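Local coordinates for protein uroporphyrin-III C-methyltransferase (Thermus thermophilus, PDB 1VE2) that probably transfers methyl groups from S-adenosyl-L-methionine to uroporphyrinogen III, a step in the biosynthesis of modified tetrapyrroles, at residues Arg24-Ala29 / Pro40-Leu45; Asp154-Leu159 / Glu170-Arg175; Arg70-Ala75 / Arg103-Pro108. One frame throughout, in Å; residues are numbered along the deposited sequence.

From the N terminus the three contacts follow one another in series, with neither nesting nor crossing. Contact 1 closes the loop from helix 20-28 through strand 31-34 to helix 40-43. Contact 3 closes a longer one, from helix 64-76 through strand 80-85 to the end of helix 95-105. These two serve the same five-stranded parallel sheet, from its two faces, and their centres are 21 Å apart. Contact 2 comes last along the chain and belongs to the second, mixed sheet, where it folds helix 168-173 back on strand 155-159. Its centre lies 36 Å from that of contact 1 and 38 Å from that of contact 3.

Contact 1: residues Arg24-Ala29 / Pro40-Leu45; sequences RVLEVA and PGVLAL
Leu26 reaches from the last turn of its helix to Val42, and this pair of buried side chains is the firm part of the contact. One methyl of each does the touching: Leu26 CD1 lies 3.9 Å from Val42 CG1. The two side chains meet at a slant, and CD1 also comes within 4.0 Å of Val42 O, which puts the leucine methyl over the backbone of the short helix. Leu26 starts out pointing at 40-45, and with CG trans to its carbonyl carbon (chi1 -67°) and an extended chi2 it delivers CD1 at full length. On the valine, chi1 of 176° sets CG1 opposite the backbone N, beside the carbonyl carbon, where one leucine methyl can touch both CG1 and O.

A step further along, where the backbone of Leu45 passes the helix, the fit is looser and made largely by main chain. Leu26 and Leu45 have the closest CA atoms, 6.4 Å apart, yet what meets there is a pair of carbonyl oxygens, Leu26 O and Leu45 O, at 3.6 Å. Two acceptors give each other no bond. Leu45 O also borders Leu26 CB at 4.1 Å, whereas the nearest approach of the Leu45 side chain is CB, 4.8 Å from Leu26 CD1; its branch end stays farther away and packs on Pro15 and Leu18. Glu27, exposed to solvent, only skirts this edge of the contact.

The helix carrying Leu26 is the link of a beta-alpha-beta crossover from strand 4-9 to strand 31-34, with strand 80-85 between them in the parallel sheet. Val25 packs down on Tyr6, Val8 and Ala82. Leu26 and Leu43 both rest on Leu84, so helices 20-28 and 40-43 sit side by side on one face of that sheet.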
loop_
_atom_site.group_PDB
_atom_site.type_symbol
_atom_site.label_atom_id
_atom_site.label_comp_id
_atom_site.label_asym_id
_atom_site.label_seq_id
_atom_site.Cartn_x
_atom_site.Cartn_y
_atom_site.Cartn_z
ATOM N N ARG A 24 11.115 6.828 -14.246
ATOM C CA ARG A 24 12.490 6.867 -14.725
ATOM C C ARG A 24 12.947 5.499 -15.187
ATOM O O ARG A 24 13.542 5.369 -16.257
ATOM C CB ARG A 24 13.450 7.378 -13.643
ATOM C CG ARG A 24 14.913 7.389 -14.112
ATOM C CD ARG A 24 15.876 7.913 -13.047
ATOM N NE ARG A 24 16.020 7.007 -11.906
ATOM C CZ ARG A 24 16.628 5.821 -11.955
ATOM N NH1 ARG A 24 17.154 5.385 -13.092
ATOM N NH2 ARG A 24 16.718 5.074 -10.863
ATOM N N VAL A 25 12.675 4.475 -14.382
ATOM C CA VAL A 25 13.075 3.124 -14.736
ATOM C C VAL A 25 12.475 2.676 -16.064
ATOM O O VAL A 25 13.167 2.066 -16.872
ATOM C CB VAL A 25 12.679 2.108 -13.641
ATOM C CG1 VAL A 25 12.934 0.675 -14.136
ATOM C CG2 VAL A 25 13.474 2.389 -12.376
ATOM N N LEU A 26 11.197 2.974 -16.292
ATOM C CA LEU A 26 10.548 2.575 -17.538
ATOM C C LEU A 26 11.125 3.300 -18.749
ATOM O O LEU A 26 10.939 2.867 -19.886
ATOM C CB LEU A 26 9.038 2.808 -17.464
ATOM C CG LEU A 26 8.311 1.904 -16.459
ATOM C CD1 LEU A 26 6.809 2.145 -16.517
ATOM C CD2 LEU A 26 8.632 0.449 -16.781
ATOM N N GLU A 27 11.830 4.397 -18.506
ATOM C CA GLU A 27 12.438 5.148 -19.597
ATOM C C GLU A 27 13.798 4.569 -19.965
ATOM O O GLU A 27 14.135 4.454 -21.143
ATOM C CB GLU A 27 12.623 6.611 -19.204
ATOM C CG GLU A 27 11.359 7.286 -18.750
ATOM C CD GLU A 27 11.559 8.755 -18.479
ATOM O OE1 GLU A 27 12.463 9.108 -17.690
ATOM O OE2 GLU A 27 10.810 9.562 -19.062
ATOM N N VAL A 28 14.572 4.200 -18.950
ATOM C CA VAL A 28 15.910 3.666 -19.164
ATOM C C VAL A 28 16.000 2.156 -19.397
ATOM O O VAL A 28 16.876 1.701 -20.122
ATOM C CB VAL A 28 16.845 4.049 -17.990
ATOM C CG1 VAL A 28 16.840 5.559 -17.794
ATOM C CG2 VAL A 28 16.402 3.356 -16.712
ATOM N N ALA A 29 15.101 1.377 -18.797
ATOM C CA ALA A 29 15.134 -0.078 -18.971
ATOM C C ALA A 29 15.168 -0.486 -20.446
ATOM O O ALA A 29 14.335 -0.049 -21.242
ATOM C CB ALA A 29 13.937 -0.714 -18.281
ATOM N N PRO A 40 -2.486 -0.063 -20.308
ATOM C CA PRO A 40 -1.909 0.410 -21.571
ATOM C C PRO A 40 -1.118 1.706 -21.431
ATOM O O PRO A 40 -0.062 1.861 -22.044
ATOM C CB PRO A 40 -3.133 0.582 -22.469
ATOM C CG PRO A 40 -4.075 -0.473 -21.965
ATOM C CD PRO A 40 -3.927 -0.342 -20.460
ATOM N N GLY A 41 -1.636 2.629 -20.624
ATOM C CA GLY A 41 -0.973 3.905 -20.416
ATOM C C GLY A 41 0.380 3.762 -19.752
ATOM O O GLY A 41 1.284 4.571 -19.976
ATOM N N VAL A 42 0.520 2.743 -18.908
ATOM C CA VAL A 42 1.791 2.499 -18.245
ATOM C C VAL A 42 2.768 1.882 -19.239
ATOM O O VAL A 42 3.916 2.314 -19.343
ATOM C CB VAL A 42 1.627 1.559 -17.019
ATOM C CG1 VAL A 42 2.980 1.253 -16.412
ATOM C CG2 VAL A 42 0.722 2.215 -15.975
ATOM N N LEU A 43 2.320 0.873 -19.984
ATOM C CA LEU A 43 3.206 0.236 -20.958
ATOM C C LEU A 43 3.718 1.267 -21.975
ATOM O O LEU A 43 4.884 1.250 -22.359
ATOM C CB LEU A 43 2.476 -0.902 -21.695
ATOM C CG LEU A 43 2.038 -2.099 -20.838
ATOM C CD1 LEU A 43 1.282 -3.109 -21.702
ATOM C CD2 LEU A 43 3.266 -2.755 -20.201
ATOM N N ALA A 44 2.841 2.171 -22.393
ATOM C CA ALA A 44 3.199 3.198 -23.370
ATOM C C ALA A 44 4.391 4.055 -22.935
ATOM O O ALA A 44 5.096 4.615 -23.774
ATOM C CB ALA A 44 1.999 4.080 -23.648
ATOM N N LEU A 45 4.624 4.154 -21.631
ATOM C CA LEU A 45 5.743 4.947 -21.125
ATOM C C LEU A 45 7.082 4.205 -21.143
ATOM O O LEU A 45 8.138 4.804 -20.930
ATOM C CB LEU A 45 5.433 5.435 -19.712
ATOM C CG LEU A 45 4.437 6.596 -19.691
ATOM C CD1 LEU A 45 3.822 6.757 -18.302
ATOM C CD2 LEU A 45 5.170 7.870 -20.121
#

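Contact 2: residues Asp154-Leu159 / Glu170-Arg175; sequences DTLVLL and ERLLER
The chain around Leu156 and Leu158 is regular extended strand, and the end of the helix bearing Leu172 stands off from it by a full layer of side chains: even the nearest CA atoms, Leu156 CA and Arg175 CA, are 9.0 Å apart. Leucines fill that gap. Leu156 and Leu158, two residues apart and therefore on the same side of the strand, both point at the helix. Leu172 answers with a single methyl, CD2, which is 4.0 Å from Leu158 CD1 and 4.1 Å from Leu156 CD2.

The two strand leucines reach this methyl by different routes. Leu156 has CG trans to its backbone N (chi1 173°) with a bent chi2, and its side chain crosses that of Leu172. Leu158 swings CG to the other side, trans to its carbonyl carbon (chi1 -70°), and runs alongside Leu172 in the reverse direction. All three are buried, and the contact between the segments is wholly apolar.

Where the chain leaves the helix, Arg175 folds back on the turn. Its NH1 donates to Glu174 O at 3.0 Å in a bent bond, with an angle at the hydrogen of 138°, and approaches from above the carbonyl plane. The same guanidinium is held by Leu150 O through NH2, and weakly by Pro151 O through NE. These bonds fix its rotation; the part of Arg175 nearest the strand is CB, 5.3 Å from Leu156 CD2.

In the mixed sheet, strand 155-159 runs between strand 138-142, parallel to it, and strand 214-218, antiparallel. Leu158 also packs on Ala141 and Leu156 on Val218, while Leu172 extends to Leu216. Through Leu172, helix 168-173 lies over one face of the sheet at strands 155-159 and 214-218.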
loop_
_atom_site.group_PDB
_atom_site.type_symbol
_atom_site.label_atom_id
_atom_site.label_comp_id
_atom_site.label_asym_id
_atom_site.label_seq_id
_atom_site.Cartn_x
_atom_site.Cartn_y
_atom_site.Cartn_z
ATOM N N ASP A 154 -10.412 -6.171 11.674
ATOM C CA ASP A 154 -11.704 -5.483 11.649
ATOM C C ASP A 154 -12.220 -5.316 10.229
ATOM O O ASP A 154 -13.431 -5.322 10.001
ATOM C CB ASP A 154 -11.608 -4.119 12.324
ATOM C CG ASP A 154 -11.357 -4.231 13.816
ATOM O OD1 ASP A 154 -11.646 -5.304 14.386
ATOM O OD2 ASP A 154 -10.880 -3.252 14.414
ATOM N N THR A 155 -11.294 -5.154 9.288
ATOM C CA THR A 155 -11.627 -5.000 7.872
ATOM C C THR A 155 -10.830 -6.032 7.088
ATOM O O THR A 155 -9.611 -6.138 7.251
ATOM C CB THR A 155 -11.232 -3.609 7.323
ATOM O OG1 THR A 155 -11.891 -2.580 8.073
ATOM C CG2 THR A 155 -11.621 -3.488 5.840
ATOM N N LEU A 156 -11.513 -6.797 6.240
ATOM C CA LEU A 156 -10.836 -7.794 5.429
ATOM C C LEU A 156 -10.901 -7.435 3.951
ATOM O O LEU A 156 -11.972 -7.122 3.430
ATOM C CB LEU A 156 -11.466 -9.167 5.637
ATOM C CG LEU A 156 -10.970 -10.284 4.722
ATOM C CD1 LEU A 156 -9.485 -10.565 4.968
ATOM C CD2 LEU A 156 -11.801 -11.535 4.993
ATOM N N VAL A 157 -9.747 -7.459 3.291
ATOM C CA VAL A 157 -9.663 -7.171 1.864
ATOM C C VAL A 157 -9.219 -8.451 1.164
ATOM O O VAL A 157 -8.218 -9.065 1.543
ATOM C CB VAL A 157 -8.632 -6.057 1.555
ATOM C CG1 VAL A 157 -8.624 -5.748 0.063
ATOM C CG2 VAL A 157 -8.962 -4.808 2.354
ATOM N N LEU A 158 -9.980 -8.879 0.163
ATOM C CA LEU A 158 -9.614 -10.078 -0.580
ATOM C C LEU A 158 -9.402 -9.755 -2.048
ATOM O O LEU A 158 -10.248 -9.137 -2.692
ATOM C CB LEU A 158 -10.691 -11.162 -0.448
ATOM C CG LEU A 158 -10.828 -11.815 0.928
ATOM C CD1 LEU A 158 -11.896 -12.906 0.861
ATOM C CD2 LEU A 158 -9.495 -12.405 1.358
ATOM N N LEU A 159 -8.253 -10.165 -2.566
ATOM C CA LEU A 159 -7.927 -9.935 -3.961
ATOM C C LEU A 159 -8.473 -11.128 -4.738
ATOM O O LEU A 159 -8.339 -12.272 -4.301
ATOM C CB LEU A 159 -6.409 -9.832 -4.139
ATOM C CG LEU A 159 -5.708 -8.817 -3.217
ATOM C CD1 LEU A 159 -4.198 -8.915 -3.360
ATOM C CD2 LEU A 159 -6.174 -7.419 -3.553
ATOM N N GLU A 170 -19.714 -18.513 2.490
ATOM C CA GLU A 170 -19.555 -19.425 3.614
ATOM C C GLU A 170 -18.368 -19.027 4.478
ATOM O O GLU A 170 -18.493 -18.793 5.679
ATOM C CB GLU A 170 -19.330 -20.875 3.136
ATOM C CG GLU A 170 -19.812 -21.248 1.737
ATOM C CD GLU A 170 -21.201 -20.742 1.415
ATOM O OE1 GLU A 170 -22.079 -20.817 2.297
ATOM O OE2 GLU A 170 -21.415 -20.272 0.278
ATOM N N ARG A 171 -17.206 -18.977 3.839
ATOM C CA ARG A 171 -15.962 -18.636 4.510
ATOM C C ARG A 171 -15.964 -17.273 5.180
ATOM O O ARG A 171 -15.380 -17.109 6.246
ATOM C CB ARG A 171 -14.797 -18.755 3.520
ATOM C CG ARG A 171 -13.993 -20.033 3.709
ATOM C CD ARG A 171 -14.908 -21.251 3.827
ATOM N NE ARG A 171 -14.215 -22.426 4.350
ATOM C CZ ARG A 171 -14.826 -23.555 4.696
ATOM N NH1 ARG A 171 -16.143 -23.661 4.574
ATOM N NH2 ARG A 171 -14.124 -24.577 5.167
ATOM N N LEU A 172 -16.620 -16.298 4.562
ATOM C CA LEU A 172 -16.683 -14.962 5.143
ATOM C C LEU A 172 -17.528 -15.008 6.408
ATOM O O LEU A 172 -17.323 -14.225 7.334
ATOM C CB LEU A 172 -17.289 -13.956 4.156
ATOM C CG LEU A 172 -16.530 -13.655 2.859
ATOM C CD1 LEU A 172 -17.298 -12.621 2.061
ATOM C CD2 LEU A 172 -15.130 -13.140 3.173
ATOM N N LEU A 173 -18.477 -15.938 6.441
ATOM C CA LEU A 173 -19.352 -16.097 7.596
ATOM C C LEU A 173 -18.562 -16.578 8.810
ATOM O O LEU A 173 -18.996 -16.411 9.952
ATOM C CB LEU A 173 -20.478 -17.085 7.269
ATOM C CG LEU A 173 -21.496 -16.579 6.246
ATOM C CD1 LEU A 173 -22.446 -17.701 5.849
ATOM C CD2 LEU A 173 -22.263 -15.409 6.835
ATOM N N GLU A 174 -17.399 -17.171 8.555
ATOM C CA GLU A 174 -16.538 -17.661 9.622
ATOM C C GLU A 174 -15.726 -16.519 10.234
ATOM O O GLU A 174 -14.957 -16.728 11.171
ATOM C CB GLU A 174 -15.576 -18.718 9.085
ATOM C CG GLU A 174 -16.245 -19.925 8.468
ATOM C CD GLU A 174 -15.236 -20.938 7.974
ATOM O OE1 GLU A 174 -14.424 -20.591 7.087
ATOM O OE2 GLU A 174 -15.254 -22.082 8.476
ATOM N N ARG A 175 -15.900 -15.315 9.698
ATOM C CA ARG A 175 -15.176 -14.148 10.190
ATOM C C ARG A 175 -16.103 -12.968 10.434
ATOM O O ARG A 175 -15.833 -12.129 11.293
ATOM C CB ARG A 175 -14.095 -13.739 9.184
ATOM C CG ARG A 175 -12.982 -14.759 9.011
ATOM C CD ARG A 175 -11.981 -14.700 10.153
ATOM N NE ARG A 175 -10.928 -15.701 10.000
ATOM C CZ ARG A 175 -10.990 -16.941 10.476
ATOM N NH1 ARG A 175 -12.060 -17.347 11.150
ATOM N NH2 ARG A 175 -9.978 -17.779 10.279
#

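Contact 3: residues Arg70-Ala75 / Arg103-Pro108; sequences RLIALA and RRAGIP
Ile72 and Ile107 mark the closest approach of the two backbones, 6.8 Å between their CA atoms, where the middle of helix 64-76 passes the point at which helix 95-105 has ended and the chain turns off. That turn is a Schellman motif: Gly106, at positive phi, closes the last turn with Gly106 N bonded to Arg103 O, and the reversal brings Ile107 round to face the other helix.

Ile107 is wedged in with both branches at work. Its CG2 presses on Ala75 CB at 3.4 Å, tighter than two methyl carbons normally sit, while CG1 lies 4.1 Å from Ile72 CG2. A chi1 of -57° puts CG1 beside the backbone N and leaves CG2 anti to it, and the branches split between two residues one turn apart on helix 64-76. Ile72 likewise uses two ends: besides CG2 against Ile107, its extended arm carries CD1 to Ala105 CB, 3.8 Å away. Both isoleucines also pack on Leu102 of helix 95-105. The short side chains of Ala75 and Ala105 probably help the backbones come this near.

Polar links lie around this apolar patch. Ala105 O, at the end of its helix, accepts from NH2 of Arg76, a further tie between the same two helices. Arg104 turns to the second subunit, where its NE forms a salt bridge with Glu227 of that chain, and Pro108 joins the sheet through a backbone bond with Val5. The chemistry between the segments themselves is aliphatic throughout, so they meet by van der Waals contact of isoleucine branches with each other and with alanine methyls; the polar ties, Arg76 within the subunit and Arg104 to the second one, lie around it.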
loop_
_atom_site.group_PDB
_atom_site.type_symbol
_atom_site.label_atom_id
_atom_site.label_comp_id
_atom_site.label_asym_id
_atom_site.label_seq_id
_atom_site.Cartn_x
_atom_site.Cartn_y
_atom_site.Cartn_z
ATOM N N ARG A 70 15.134 -15.544 -17.192
ATOM C CA ARG A 70 15.350 -14.538 -18.223
ATOM C C ARG A 70 15.888 -13.231 -17.639
ATOM O O ARG A 70 16.774 -12.610 -18.223
ATOM C CB ARG A 70 14.054 -14.291 -19.001
ATOM C CG ARG A 70 14.219 -13.366 -20.203
ATOM C CD ARG A 70 15.410 -13.764 -21.072
ATOM N NE ARG A 70 15.477 -12.977 -22.305
ATOM C CZ ARG A 70 16.548 -12.906 -23.094
ATOM N NH1 ARG A 70 17.655 -13.571 -22.781
ATOM N NH2 ARG A 70 16.511 -12.174 -24.201
ATOM N N LEU A 71 15.363 -12.820 -16.486
ATOM C CA LEU A 71 15.831 -11.589 -15.841
ATOM C C LEU A 71 17.326 -11.731 -15.535
ATOM O O LEU A 71 18.125 -10.833 -15.814
ATOM C CB LEU A 71 15.050 -11.341 -14.538
ATOM C CG LEU A 71 13.556 -11.012 -14.684
ATOM C CD1 LEU A 71 12.892 -10.966 -13.309
ATOM C CD2 LEU A 71 13.388 -9.686 -15.407
ATOM N N ILE A 72 17.694 -12.875 -14.969
ATOM C CA ILE A 72 19.078 -13.157 -14.632
ATOM C C ILE A 72 19.924 -13.209 -15.902
ATOM O O ILE A 72 20.983 -12.592 -15.964
ATOM C CB ILE A 72 19.199 -14.489 -13.852
ATOM C CG1 ILE A 72 18.539 -14.332 -12.473
ATOM C CG2 ILE A 72 20.671 -14.895 -13.699
ATOM C CD1 ILE A 72 18.392 -15.627 -11.689
ATOM N N ALA A 73 19.454 -13.928 -16.919
ATOM C CA ALA A 73 20.201 -14.030 -18.172
ATOM C C ALA A 73 20.475 -12.637 -18.749
ATOM O O ALA A 73 21.607 -12.318 -19.106
ATOM C CB ALA A 73 19.424 -14.875 -19.185
ATOM N N LEU A 74 19.435 -11.813 -18.829
ATOM C CA LEU A 74 19.568 -10.463 -19.366
ATOM C C LEU A 74 20.585 -9.608 -18.624
ATOM O O LEU A 74 21.375 -8.897 -19.250
ATOM C CB LEU A 74 18.209 -9.762 -19.365
ATOM C CG LEU A 74 17.255 -10.252 -20.455
ATOM C CD1 LEU A 74 15.838 -9.774 -20.178
ATOM C CD2 LEU A 74 17.750 -9.756 -21.807
ATOM N N ALA A 75 20.563 -9.671 -17.295
ATOM C CA ALA A 75 21.490 -8.888 -16.485
ATOM C C ALA A 75 22.934 -9.349 -16.692
ATOM O O ALA A 75 23.866 -8.538 -16.695
ATOM C CB ALA A 75 21.115 -8.997 -15.007
ATOM N N ARG A 103 19.244 -12.117 -5.674
ATOM C CA ARG A 103 20.260 -12.037 -4.632
ATOM C C ARG A 103 21.152 -13.274 -4.693
ATOM O O ARG A 103 22.374 -13.172 -4.720
ATOM C CB ARG A 103 19.602 -11.963 -3.244
ATOM C CG ARG A 103 20.578 -11.855 -2.082
ATOM C CD ARG A 103 20.675 -10.420 -1.542
ATOM N NE ARG A 103 21.167 -9.478 -2.538
ATOM C CZ ARG A 103 21.132 -8.153 -2.408
ATOM N NH1 ARG A 103 20.622 -7.596 -1.318
ATOM N NH2 ARG A 103 21.610 -7.381 -3.375
ATOM N N ARG A 104 20.528 -14.448 -4.718
ATOM C CA ARG A 104 21.277 -15.696 -4.758
ATOM C C ARG A 104 22.084 -15.876 -6.039
ATOM O O ARG A 104 23.068 -16.611 -6.049
ATOM C CB ARG A 104 20.325 -16.878 -4.542
ATOM C CG ARG A 104 19.802 -16.931 -3.112
ATOM C CD ARG A 104 18.597 -17.857 -2.917
ATOM N NE ARG A 104 18.182 -17.854 -1.512
ATOM C CZ ARG A 104 17.102 -18.477 -1.036
ATOM N NH1 ARG A 104 16.314 -19.163 -1.848
ATOM N NH2 ARG A 104 16.816 -18.417 0.260
ATOM N N ALA A 105 21.681 -15.205 -7.113
ATOM C CA ALA A 105 22.416 -15.314 -8.372
ATOM C C ALA A 105 23.514 -14.258 -8.462
ATOM O O ALA A 105 24.305 -14.252 -9.410
ATOM C CB ALA A 105 21.458 -15.188 -9.558
ATOM N N GLY A 106 23.558 -13.366 -7.479
ATOM C CA GLY A 106 24.556 -12.309 -7.465
ATOM C C GLY A 106 24.275 -11.206 -8.474
ATOM O O GLY A 106 25.195 -10.550 -8.957
ATOM N N ILE A 107 22.997 -10.998 -8.790
ATOM C CA ILE A 107 22.590 -9.978 -9.755
ATOM C C ILE A 107 22.163 -8.688 -9.063
ATOM O O ILE A 107 21.306 -8.706 -8.179
ATOM C CB ILE A 107 21.395 -10.469 -10.611
ATOM C CG1 ILE A 107 21.757 -11.772 -11.323
ATOM C CG2 ILE A 107 20.996 -9.403 -11.619
ATOM C CD1 ILE A 107 22.980 -11.670 -12.214
ATOM N N PRO A 108 22.758 -7.548 -9.450
ATOM C CA PRO A 108 22.348 -6.302 -8.795
ATOM C C PRO A 108 20.873 -6.027 -9.098
ATOM O O PRO A 108 20.428 -6.195 -10.235
ATOM C CB PRO A 108 23.276 -5.259 -9.426
ATOM C CG PRO A 108 24.512 -6.056 -9.742
ATOM C CD PRO A 108 23.923 -7.327 -10.324
#